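Local coordinates for protein choline kinase (Cryptosporidium parvum, PDB 3MES) that probably phosphorylates choline, and ethanolamine as well, by transferring the terminal phosphate of ATP in a magnesium-dependent reaction, at residues His166-Val171 / Ala299-Glu304; Glu304-Tyr309 / Phe399-Gln404; Ser335-Gln340 / His354-Ala359; Glu344-Met347 / Ile352-Ile355. All blocks are in the same frame, centred on the assembly; numbering follows the deposited sequence.

Interaction 1. Residues His166-Val171 / Ala299-Glu304. With MG (magnesium ion), chain M; DME (decamethonium ion), chain K.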
# COMPACT_ATOMS: atom_id res chain seq x y z
N HIS B 166 4.55 -2.83 -7.87
CA HIS B 166 4.26 -2.44 -6.49
C HIS B 166 3.32 -1.23 -6.46
O HIS B 166 2.49 -1.11 -5.57
CB HIS B 166 5.54 -2.15 -5.71
CG HIS B 166 6.26 -0.92 -6.17
ND1 HIS B 166 7.09 -0.91 -7.27
CD2 HIS B 166 6.29 0.34 -5.67
CE1 HIS B 166 7.58 0.31 -7.43
NE2 HIS B 166 7.11 1.08 -6.47
N ILE B 167 3.46 -0.35 -7.44
CA ILE B 167 2.58 0.81 -7.54
C ILE B 167 1.20 0.38 -8.03
O ILE B 167 0.18 0.86 -7.53
CB ILE B 167 3.14 1.87 -8.51
CG1 ILE B 167 4.33 2.60 -7.87
CG2 ILE B 167 2.06 2.87 -8.89
CD1 ILE B 167 4.97 3.62 -8.78
N CYS B 168 1.17 -0.52 -9.00
CA CYS B 168 -0.08 -1.01 -9.56
C CYS B 168 -0.99 -1.61 -8.49
O CYS B 168 -2.16 -1.25 -8.39
CB CYS B 168 0.19 -2.06 -10.65
SG CYS B 168 -1.31 -2.78 -11.34
N VAL B 169 -0.43 -2.51 -7.69
CA VAL B 169 -1.22 -3.23 -6.69
C VAL B 169 -1.68 -2.36 -5.51
O VAL B 169 -2.67 -2.70 -4.86
CB VAL B 169 -0.49 -4.47 -6.16
CG1 VAL B 169 -0.32 -5.49 -7.28
CG2 VAL B 169 0.86 -4.08 -5.56
N GLU B 170 -0.98 -1.27 -5.23
CA GLU B 170 -1.42 -0.38 -4.16
C GLU B 170 -2.67 0.40 -4.58
O GLU B 170 -3.59 0.59 -3.77
CB GLU B 170 -0.33 0.60 -3.72
CG GLU B 170 -0.87 1.65 -2.74
CD GLU B 170 0.22 2.35 -1.95
OE1 GLU B 170 1.40 2.30 -2.36
OE2 GLU B 170 -0.12 2.96 -0.92
N VAL B 171 -2.72 0.83 -5.83
CA VAL B 171 -3.90 1.51 -6.34
C VAL B 171 -5.10 0.57 -6.36
O VAL B 171 -6.20 0.95 -5.96
CB VAL B 171 -3.66 2.13 -7.74
CG1 VAL B 171 -2.65 1.30 -8.51
CG2 VAL B 171 -4.97 2.25 -8.50
N ALA B 299 -11.15 -0.53 -15.74
CA ALA B 299 -10.77 -0.40 -17.14
C ALA B 299 -10.31 1.01 -17.46
O ALA B 299 -9.40 1.21 -18.28
CB ALA B 299 -11.92 -0.82 -18.05
N ASN B 300 -10.92 2.01 -16.83
CA ASN B 300 -10.51 3.39 -17.03
C ASN B 300 -9.09 3.63 -16.52
O ASN B 300 -8.30 4.31 -17.17
CB ASN B 300 -11.46 4.37 -16.35
CG ASN B 300 -11.09 5.81 -16.62
OD1 ASN B 300 -11.31 6.34 -17.71
ND2 ASN B 300 -10.50 6.47 -15.62
N TYR B 301 -8.79 3.09 -15.35
CA TYR B 301 -7.44 3.18 -14.80
C TYR B 301 -6.45 2.50 -15.74
O TYR B 301 -5.37 3.04 -16.02
CB TYR B 301 -7.38 2.55 -13.41
CG TYR B 301 -5.97 2.30 -12.93
CD1 TYR B 301 -5.17 3.35 -12.49
CD2 TYR B 301 -5.43 1.02 -12.95
CE1 TYR B 301 -3.87 3.12 -12.06
CE2 TYR B 301 -4.14 0.79 -12.52
CZ TYR B 301 -3.36 1.83 -12.09
OH TYR B 301 -2.08 1.59 -11.67
N PHE B 302 -6.80 1.31 -16.22
CA PHE B 302 -5.94 0.60 -17.16
C PHE B 302 -5.64 1.46 -18.38
O PHE B 302 -4.53 1.46 -18.90
CB PHE B 302 -6.55 -0.74 -17.59
CG PHE B 302 -6.51 -1.80 -16.53
CD1 PHE B 302 -5.66 -1.68 -15.44
CD2 PHE B 302 -7.30 -2.94 -16.63
CE1 PHE B 302 -5.61 -2.67 -14.47
CE2 PHE B 302 -7.25 -3.92 -15.67
CZ PHE B 302 -6.41 -3.79 -14.58
N CYS B 303 -6.65 2.20 -18.84
CA CYS B 303 -6.50 3.02 -20.05
C CYS B 303 -5.53 4.18 -19.87
O CYS B 303 -4.86 4.59 -20.82
CB CYS B 303 -7.86 3.55 -20.51
SG CYS B 303 -8.88 2.36 -21.40
N GLU B 304 -5.47 4.74 -18.66
CA GLU B 304 -4.61 5.88 -18.40
C GLU B 304 -3.14 5.51 -18.54
O GLU B 304 -2.27 6.38 -18.59
CB GLU B 304 -4.89 6.47 -17.01
CG GLU B 304 -6.20 7.24 -16.93
CD GLU B 304 -6.18 8.50 -17.76
OE1 GLU B 304 -5.09 8.88 -18.24
OE2 GLU B 304 -7.25 9.12 -17.93
MG MG M . -2.67 8.58 -17.91
N1 DME K . -0.72 19.13 -15.91
C2 DME K . -1.60 20.03 -16.67
C3 DME K . -3.03 19.48 -16.67
C4 DME K . -3.88 20.16 -17.75
C5 DME K . -5.33 19.66 -17.72
C6 DME K . -5.44 18.21 -18.19
C7 DME K . -6.25 18.09 -19.48
C8 DME K . -7.47 17.20 -19.29
C9 DME K . -7.18 15.75 -19.69
C10 DME K . -7.82 14.77 -18.69
C11 DME K . -8.29 13.50 -19.40
N12 DME K . -8.98 12.62 -18.44
C13 DME K . 0.60 19.08 -16.55
C14 DME K . -0.58 19.64 -14.53
C15 DME K . -1.31 17.78 -15.88
C16 DME K . -8.09 12.30 -17.31
C17 DME K . -10.18 13.30 -17.94
C18 DME K . -9.35 11.37 -19.13
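V171 lays its CG2 methyl over one face of the Y301 ring, and this CH-pi contact is the close part of the meeting between helices 165-179 and 294-303. The methyl stands 4.0 Å from the ring centroid, 19° off the ring normal and displaced toward the rim. The two side chains come from opposite directions. Y301 swings its ring out from its helix on a trans first torsion (chi1 166°), which lets a long aromatic residue bridge the gap although the CA atoms of V171 and Y301 are 9.3 Å apart. A branched valine fits the far end because it is short and offers a methyl to the ring. Both helices belong to the mainly helical C-terminal lobe of the protein-kinase-like fold used by this family, and F333 of helix 327-342 and Y305 pack against the same tyrosine ring. The contact is looser toward C168, which meets the hydroxyl, not the ring, mainly with its CA, 3.9 Å from Y301 OH; its CB is farther off. No hydrogen bond joins the two segments. At the other end of 299-304 the chain turns polar. E304 binds the magnesium ion through its main-chain O at 2.3 Å and its OE1 at 2.5 Å, alongside E271 and Y307, while E304 OE2 faces methyl C18 on one quaternary ammonium of the bound decamethonium, 3.3 Å away.

Interaction 2. Residues Glu304-Tyr309 / Phe399-Gln404. With MG (magnesium ion), chain M; DME (decamethonium ion), chain K; PT3 (N-propyl-tartramic acid), chain L.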
# COMPACT_ATOMS: atom_id res chain seq x y z
N GLU B 304 -5.47 4.74 -18.66
CA GLU B 304 -4.61 5.88 -18.40
C GLU B 304 -3.14 5.51 -18.54
O GLU B 304 -2.27 6.38 -18.59
CB GLU B 304 -4.89 6.47 -17.01
CG GLU B 304 -6.20 7.24 -16.93
CD GLU B 304 -6.18 8.50 -17.76
OE1 GLU B 304 -5.09 8.88 -18.24
OE2 GLU B 304 -7.25 9.12 -17.93
N TYR B 305 -2.87 4.21 -18.60
CA TYR B 305 -1.52 3.74 -18.86
C TYR B 305 -1.03 4.30 -20.19
O TYR B 305 0.17 4.45 -20.42
CB TYR B 305 -1.47 2.21 -18.90
CG TYR B 305 -1.32 1.57 -17.53
CD1 TYR B 305 -0.15 0.90 -17.19
CD2 TYR B 305 -2.33 1.64 -16.59
CE1 TYR B 305 0.00 0.32 -15.95
CE2 TYR B 305 -2.19 1.05 -15.35
CZ TYR B 305 -1.02 0.40 -15.03
OH TYR B 305 -0.88 -0.18 -13.79
N ILE B 306 -1.98 4.63 -21.06
CA ILE B 306 -1.68 5.06 -22.43
C ILE B 306 -1.48 6.57 -22.56
O ILE B 306 -0.79 7.03 -23.47
CB ILE B 306 -2.81 4.64 -23.39
CG1 ILE B 306 -2.97 3.12 -23.40
CG2 ILE B 306 -2.54 5.17 -24.79
CD1 ILE B 306 -4.26 2.63 -24.05
N TYR B 307 -2.08 7.34 -21.66
CA TYR B 307 -2.10 8.80 -21.82
C TYR B 307 -1.24 9.55 -20.80
O TYR B 307 -1.45 9.46 -19.60
CB TYR B 307 -3.54 9.31 -21.83
CG TYR B 307 -4.40 8.50 -22.77
CD1 TYR B 307 -4.29 8.66 -24.14
CD2 TYR B 307 -5.29 7.55 -22.28
CE1 TYR B 307 -5.07 7.90 -25.01
CE2 TYR B 307 -6.06 6.79 -23.14
CZ TYR B 307 -5.94 6.97 -24.50
OH TYR B 307 -6.71 6.22 -25.36
N ASP B 308 -0.27 10.28 -21.32
CA ASP B 308 0.63 11.09 -20.51
C ASP B 308 0.28 12.56 -20.73
O ASP B 308 0.46 13.08 -21.82
CB ASP B 308 2.08 10.82 -20.91
CG ASP B 308 3.08 11.43 -19.95
OD1 ASP B 308 2.68 11.84 -18.84
OD2 ASP B 308 4.27 11.49 -20.31
N TYR B 309 -0.22 13.21 -19.68
CA TYR B 309 -0.63 14.61 -19.78
C TYR B 309 0.46 15.56 -19.29
O TYR B 309 0.18 16.71 -18.94
CB TYR B 309 -1.93 14.85 -19.00
CG TYR B 309 -2.97 13.77 -19.23
CD1 TYR B 309 -3.60 13.63 -20.45
CD2 TYR B 309 -3.31 12.89 -18.21
CE1 TYR B 309 -4.54 12.65 -20.67
CE2 TYR B 309 -4.25 11.91 -18.41
CZ TYR B 309 -4.87 11.79 -19.64
OH TYR B 309 -5.81 10.81 -19.84
N PHE B 399 -11.30 8.37 -29.52
CA PHE B 399 -12.19 7.76 -30.50
C PHE B 399 -11.43 6.75 -31.35
O PHE B 399 -11.83 5.60 -31.48
CB PHE B 399 -12.86 8.81 -31.40
CG PHE B 399 -13.83 9.70 -30.67
CD1 PHE B 399 -14.45 9.28 -29.51
CD2 PHE B 399 -14.15 10.95 -31.17
CE1 PHE B 399 -15.35 10.09 -28.84
CE2 PHE B 399 -15.04 11.77 -30.52
CZ PHE B 399 -15.65 11.34 -29.35
N THR B 400 -10.32 7.19 -31.93
CA THR B 400 -9.45 6.30 -32.68
C THR B 400 -9.21 5.01 -31.89
O THR B 400 -9.39 3.91 -32.41
CB THR B 400 -8.09 6.96 -32.99
OG1 THR B 400 -8.29 8.10 -33.84
CG2 THR B 400 -7.15 5.98 -33.67
N HIS B 401 -8.81 5.16 -30.63
CA HIS B 401 -8.47 4.01 -29.80
C HIS B 401 -9.68 3.13 -29.50
O HIS B 401 -9.53 1.92 -29.28
CB HIS B 401 -7.78 4.45 -28.51
CG HIS B 401 -6.38 4.93 -28.71
ND1 HIS B 401 -5.75 5.78 -27.83
CD2 HIS B 401 -5.49 4.68 -29.70
CE1 HIS B 401 -4.52 6.03 -28.26
NE2 HIS B 401 -4.34 5.38 -29.39
N TYR B 402 -10.87 3.72 -29.48
CA TYR B 402 -12.09 2.95 -29.31
C TYR B 402 -12.25 1.96 -30.46
O TYR B 402 -12.47 0.77 -30.24
CB TYR B 402 -13.32 3.86 -29.26
CG TYR B 402 -14.61 3.08 -29.39
CD1 TYR B 402 -15.24 2.55 -28.28
CD2 TYR B 402 -15.18 2.86 -30.64
CE1 TYR B 402 -16.42 1.83 -28.40
CE2 TYR B 402 -16.35 2.14 -30.77
CZ TYR B 402 -16.97 1.63 -29.65
OH TYR B 402 -18.13 0.91 -29.76
N LEU B 403 -12.15 2.46 -31.68
CA LEU B 403 -12.25 1.63 -32.87
C LEU B 403 -11.23 0.51 -32.82
O LEU B 403 -11.56 -0.66 -33.01
CB LEU B 403 -12.03 2.47 -34.13
CG LEU B 403 -13.28 3.00 -34.84
CD1 LEU B 403 -14.50 2.96 -33.94
CD2 LEU B 403 -13.04 4.40 -35.38
N GLN B 404 -9.98 0.87 -32.55
CA GLN B 404 -8.88 -0.09 -32.50
C GLN B 404 -9.11 -1.15 -31.43
O GLN B 404 -9.03 -2.35 -31.71
CB GLN B 404 -7.56 0.64 -32.25
CG GLN B 404 -6.33 -0.25 -32.29
CD GLN B 404 -5.04 0.53 -32.18
OE1 GLN B 404 -5.02 1.75 -32.32
NE2 GLN B 404 -3.95 -0.18 -31.92
MG MG M . -2.67 8.58 -17.91
N1 DME K . -0.72 19.13 -15.91
C2 DME K . -1.60 20.03 -16.67
C3 DME K . -3.03 19.48 -16.67
C4 DME K . -3.88 20.16 -17.75
C5 DME K . -5.33 19.66 -17.72
C6 DME K . -5.44 18.21 -18.19
C7 DME K . -6.25 18.09 -19.48
C8 DME K . -7.47 17.20 -19.29
C9 DME K . -7.18 15.75 -19.69
C10 DME K . -7.82 14.77 -18.69
C11 DME K . -8.29 13.50 -19.40
N12 DME K . -8.98 12.62 -18.44
C13 DME K . 0.60 19.08 -16.55
C14 DME K . -0.58 19.64 -14.53
C15 DME K . -1.31 17.78 -15.88
C16 DME K . -8.09 12.30 -17.31
C17 DME K . -10.18 13.30 -17.94
C18 DME K . -9.35 11.37 -19.13
O1 PT3 L . -10.25 16.94 -12.60
O11 PT3 L . -11.24 18.48 -13.88
C1 PT3 L . -10.34 17.65 -13.63
C2 PT3 L . -9.23 17.47 -14.67
O2 PT3 L . -9.39 18.40 -15.74
C3 PT3 L . -9.32 16.04 -15.19
O3 PT3 L . -9.53 16.05 -16.60
C4 PT3 L . -8.02 15.35 -14.84
O41 PT3 L . -8.00 14.15 -14.54
N4 PT3 L . -6.95 16.14 -14.86
C41 PT3 L . -5.60 15.65 -14.53
C42 PT3 L . -4.55 16.64 -15.03
C43 PT3 L . -3.61 15.98 -16.03
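Y307 reaches across to H401, and its side chain can be followed outward from the metal site. Its CB lies 4.1 Å from the magnesium ion, which is held by the main-chain O of this same residue at 2.3 Å. From CB the ring swings anti to the carbonyl carbon (chi1 -48°), away from the metal and toward helix 391-411. Over one face of the ring sits CG2 of the preceding I306, a branched residue whose methyl also lies 4.1 Å from H401 CE1, so it touches both rings. Farther out, Y307 CE1 comes to the edge of the imidazole, 3.8 Å from H401 CE1. At the tip, Y307 OH and H401 ND1 share a hydrogen bond of 2.7 Å, in which either could be the donor. The rings thus meet rim to rim, their planes at 39°, as suits a bond made by a phenol and an imidazole nitrogen. F319 and Y321 also pack on the histidine. Nearby, Y309 OH donates to the syn lone pair of E304 OE1 at 2.6 Å, holding a metal ligand in place, and one face of the Y309 ring takes C9 of decamethonium while the other lies on Y307 O. Main-chain and carboxylate metal ligands backed by buried aromatic residues, with a tyrosine facing a quaternary ammonium ligand, are consistent with the choline-binding end of the active site in this family.

Interaction 3. Residues Ser335-Gln340 / His354-Ala359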
# COMPACT_ATOMS: atom_id res chain seq x y z
N SER B 335 -6.45 -9.47 -8.84
CA SER B 335 -6.32 -10.39 -7.72
C SER B 335 -6.26 -9.63 -6.41
O SER B 335 -6.88 -10.03 -5.42
CB SER B 335 -5.07 -11.25 -7.88
OG SER B 335 -5.14 -12.04 -9.05
N VAL B 336 -5.50 -8.54 -6.39
CA VAL B 336 -5.38 -7.71 -5.20
C VAL B 336 -6.69 -6.98 -4.92
O VAL B 336 -7.11 -6.87 -3.77
CB VAL B 336 -4.24 -6.68 -5.34
CG1 VAL B 336 -4.20 -5.77 -4.13
CG2 VAL B 336 -2.91 -7.39 -5.54
N TYR B 337 -7.32 -6.50 -5.99
CA TYR B 337 -8.60 -5.81 -5.88
C TYR B 337 -9.62 -6.70 -5.18
O TYR B 337 -10.21 -6.30 -4.17
CB TYR B 337 -9.11 -5.43 -7.28
CG TYR B 337 -10.53 -4.88 -7.29
CD1 TYR B 337 -10.77 -3.53 -7.08
CD2 TYR B 337 -11.61 -5.72 -7.52
CE1 TYR B 337 -12.06 -3.03 -7.09
CE2 TYR B 337 -12.90 -5.23 -7.53
CZ TYR B 337 -13.12 -3.88 -7.32
OH TYR B 337 -14.41 -3.39 -7.33
N LEU B 338 -9.82 -7.90 -5.71
CA LEU B 338 -10.80 -8.84 -5.17
C LEU B 338 -10.45 -9.28 -3.75
O LEU B 338 -11.34 -9.47 -2.91
CB LEU B 338 -10.94 -10.06 -6.08
CG LEU B 338 -11.60 -9.78 -7.43
CD1 LEU B 338 -11.51 -11.00 -8.34
CD2 LEU B 338 -13.04 -9.36 -7.23
N SER B 339 -9.16 -9.47 -3.48
CA SER B 339 -8.72 -9.80 -2.14
C SER B 339 -9.19 -8.72 -1.18
O SER B 339 -9.53 -9.01 -0.04
CB SER B 339 -7.19 -9.94 -2.09
OG SER B 339 -6.75 -11.01 -2.92
N GLN B 340 -9.20 -7.49 -1.66
CA GLN B 340 -9.61 -6.34 -0.85
C GLN B 340 -11.13 -6.26 -0.71
O GLN B 340 -11.65 -6.13 0.40
CB GLN B 340 -9.05 -5.05 -1.44
CG GLN B 340 -9.61 -3.77 -0.83
CD GLN B 340 -9.12 -3.53 0.59
OE1 GLN B 340 -9.65 -4.11 1.54
NE2 GLN B 340 -8.13 -2.67 0.74
N HIS B 354 -9.46 -14.89 -13.92
CA HIS B 354 -9.43 -15.12 -15.35
C HIS B 354 -10.68 -14.55 -16.02
O HIS B 354 -10.58 -13.88 -17.05
CB HIS B 354 -9.33 -16.62 -15.64
CG HIS B 354 -9.30 -16.96 -17.10
ND1 HIS B 354 -10.44 -17.22 -17.83
CD2 HIS B 354 -8.26 -17.11 -17.96
CE1 HIS B 354 -10.11 -17.50 -19.08
NE2 HIS B 354 -8.79 -17.44 -19.18
N ILE B 355 -11.84 -14.81 -15.44
CA ILE B 355 -13.10 -14.32 -16.00
C ILE B 355 -13.21 -12.79 -15.91
O ILE B 355 -13.54 -12.13 -16.89
CB ILE B 355 -14.31 -14.95 -15.29
CG1 ILE B 355 -14.45 -16.42 -15.69
CG2 ILE B 355 -15.58 -14.19 -15.64
CD1 ILE B 355 -15.66 -17.09 -15.09
N MET B 356 -12.94 -12.25 -14.73
CA MET B 356 -13.10 -10.82 -14.50
C MET B 356 -12.12 -10.00 -15.34
O MET B 356 -12.45 -8.92 -15.82
CB MET B 356 -12.93 -10.47 -13.02
CG MET B 356 -13.04 -8.99 -12.73
SD MET B 356 -13.12 -8.60 -10.97
CE MET B 356 -13.27 -6.82 -11.02
N THR B 357 -10.91 -10.53 -15.51
CA THR B 357 -9.90 -9.83 -16.29
C THR B 357 -10.37 -9.59 -17.73
O THR B 357 -10.21 -8.50 -18.26
CB THR B 357 -8.57 -10.60 -16.31
OG1 THR B 357 -8.12 -10.80 -14.97
CG2 THR B 357 -7.52 -9.82 -17.08
N LYS B 358 -10.95 -10.61 -18.34
CA LYS B 358 -11.41 -10.49 -19.72
C LYS B 358 -12.70 -9.68 -19.80
O LYS B 358 -12.95 -8.99 -20.79
CB LYS B 358 -11.58 -11.88 -20.36
CG LYS B 358 -12.65 -12.74 -19.72
CD LYS B 358 -12.34 -14.23 -19.87
CE LYS B 358 -12.39 -14.68 -21.32
NZ LYS B 358 -12.34 -16.17 -21.42
N ALA B 359 -13.52 -9.76 -18.76
CA ALA B 359 -14.74 -8.97 -18.68
C ALA B 359 -14.42 -7.49 -18.57
O ALA B 359 -15.07 -6.65 -19.20
CB ALA B 359 -15.60 -9.43 -17.51
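Y337 and L338 of helix 327-342 together receive the end of M356 from helix 351-362, a buried and wholly apolar meeting. The first residue of 335-340, S335, turns its polar parts to its own helix: its OG bonds to K331 O, and its main-chain O takes two donors from the next turn. V336 faces elsewhere, packing on H166 of the second subunit. Y337 then points toward the other helix. A first torsion near 180° (chi1 172°) carries its ring outward until CE2 lies 3.9 Å from M356 CE; the two side chains cross at about a right angle. A tyrosine serves here because its flank is greasy while its hydroxyl finds a partner beyond the contact, H179 ND1. L338 comes next and slides past M356 in the opposite direction, its CD2 at 3.8 Å and its CD1 at 3.9 Å from M356 SD. The sulfur therefore rests against the forked end of the leucine, near both methyls, and the tyrosine meets the terminal CE. M356 can span the gap because it is unbranched and extended through all three torsions (chi3 -179°). S339 follows: its OG donates to S335 O at 2.7 Å, and its N reaches the same oxygen at 3.0 Å from the opposite face of the carbonyl plane. The hydroxyl is also bonded to V346 N, so it serves both helix and loop. The whole is a helix-to-helix contact between consecutive helices of the C-terminal lobe, away from the nucleotide, metal and decamethonium sites.

Interaction 4. Residues Glu344-Met347 / Ile352-Ile355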
# COMPACT_ATOMS: atom_id res chain seq x y z
N GLU B 344 -10.70 -12.08 0.94
CA GLU B 344 -10.25 -13.47 0.90
C GLU B 344 -9.06 -13.61 -0.05
O GLU B 344 -8.86 -12.79 -0.95
CB GLU B 344 -11.39 -14.40 0.48
CG GLU B 344 -11.73 -14.33 -1.00
CD GLU B 344 -12.95 -15.17 -1.35
OE1 GLU B 344 -13.97 -15.06 -0.64
OE2 GLU B 344 -12.87 -15.95 -2.33
N GLN B 345 -8.27 -14.66 0.15
CA GLN B 345 -7.09 -14.87 -0.67
C GLN B 345 -7.47 -15.12 -2.13
O GLN B 345 -7.87 -16.23 -2.50
CB GLN B 345 -6.25 -16.04 -0.15
CG GLN B 345 -4.84 -16.07 -0.71
CD GLN B 345 -4.08 -17.33 -0.34
OE1 GLN B 345 -4.54 -18.44 -0.59
NE2 GLN B 345 -2.91 -17.15 0.25
N VAL B 346 -7.37 -14.08 -2.95
CA VAL B 346 -7.62 -14.22 -4.37
C VAL B 346 -6.31 -14.04 -5.13
O VAL B 346 -5.57 -13.08 -4.89
CB VAL B 346 -8.67 -13.20 -4.87
CG1 VAL B 346 -8.95 -13.42 -6.35
CG2 VAL B 346 -9.95 -13.32 -4.06
N MET B 347 -6.03 -14.97 -6.04
CA MET B 347 -4.79 -14.94 -6.79
C MET B 347 -5.04 -15.17 -8.27
O MET B 347 -6.08 -15.70 -8.66
CB MET B 347 -3.81 -15.97 -6.22
CG MET B 347 -3.59 -15.81 -4.72
SD MET B 347 -2.39 -16.95 -4.00
CE MET B 347 -3.24 -18.52 -4.20
N ILE B 352 -12.07 -16.92 -10.98
CA ILE B 352 -12.76 -15.65 -10.78
C ILE B 352 -11.94 -14.48 -11.33
O ILE B 352 -12.49 -13.46 -11.74
CB ILE B 352 -13.10 -15.41 -9.30
CG1 ILE B 352 -13.98 -14.16 -9.14
CG2 ILE B 352 -11.83 -15.27 -8.47
CD1 ILE B 352 -14.43 -13.91 -7.72
N VAL B 353 -10.62 -14.64 -11.33
CA VAL B 353 -9.74 -13.61 -11.88
C VAL B 353 -9.69 -13.69 -13.40
O VAL B 353 -9.86 -12.69 -14.09
CB VAL B 353 -8.32 -13.72 -11.30
CG1 VAL B 353 -7.37 -12.80 -12.06
CG2 VAL B 353 -8.32 -13.38 -9.82
N HIS B 354 -9.46 -14.89 -13.92
CA HIS B 354 -9.43 -15.12 -15.35
C HIS B 354 -10.68 -14.55 -16.02
O HIS B 354 -10.58 -13.88 -17.05
CB HIS B 354 -9.33 -16.62 -15.64
CG HIS B 354 -9.30 -16.96 -17.10
ND1 HIS B 354 -10.44 -17.22 -17.83
CD2 HIS B 354 -8.26 -17.11 -17.96
CE1 HIS B 354 -10.11 -17.50 -19.08
NE2 HIS B 354 -8.79 -17.44 -19.18
N ILE B 355 -11.84 -14.81 -15.44
CA ILE B 355 -13.10 -14.32 -16.00
C ILE B 355 -13.21 -12.79 -15.91
O ILE B 355 -13.54 -12.13 -16.89
CB ILE B 355 -14.31 -14.95 -15.29
CG1 ILE B 355 -14.45 -16.42 -15.69
CG2 ILE B 355 -15.58 -14.19 -15.64
CD1 ILE B 355 -15.66 -17.09 -15.09
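I352 and V353, at the start of helix 351-362, each bring a CG2 methyl to V346 CG1. I352 comes first. Its CG2 is the branch lying between the backbone N and the carbonyl carbon, and it meets V346 CG1 at 4.0 Å, the two side chains crossing at about a right angle. I352 is partly exposed and stands at the border of the contact, where L338 of helix 327-342 also packs on it. V353, one step along, is buried and makes the closer approach: its CG2 lies beside the backbone N, opposite the carbonyl carbon, and this turns it to V346 CG1 at 3.5 Å and the main-chain O of M347 at 3.4 Å. The arrangement is a connecting loop folding back on the first turn of the helix that follows it. The loop runs extended here, a conformation that suits the branched V346, whose CG1 fits against both residues while its backbone is busy elsewhere. V346 N bonds to S339 OG, and V346 O bonds to T165 of the second subunit. No hydrogen bond links the two segments themselves; Q350, between them, supplies polar ties instead, its side-chain amide bonding to Q345 O and M347 N.

All four contacts lie in the helical C-terminal lobe. Interaction 1 comes first along the chain and closes at E304, the residue where interaction 2 opens, as helix 294-303 gives way to the stretch leading into strand 307-308; their centres are 15 Å apart, and both touch the magnesium and decamethonium ions. Interactions 3 and 4 touch and share H354 and I355 on helix 351-362, with centres only 5 Å apart. Along the chain both fall between the two segments of interaction 2, yet they sit about 22 and 27 Å from its centre. Interaction 1 touches interaction 3 where V169 meets V336, and interactions 1, 3 and 4 all border the second subunit, so the same helical lobe carries both the metal site and the subunit contacts.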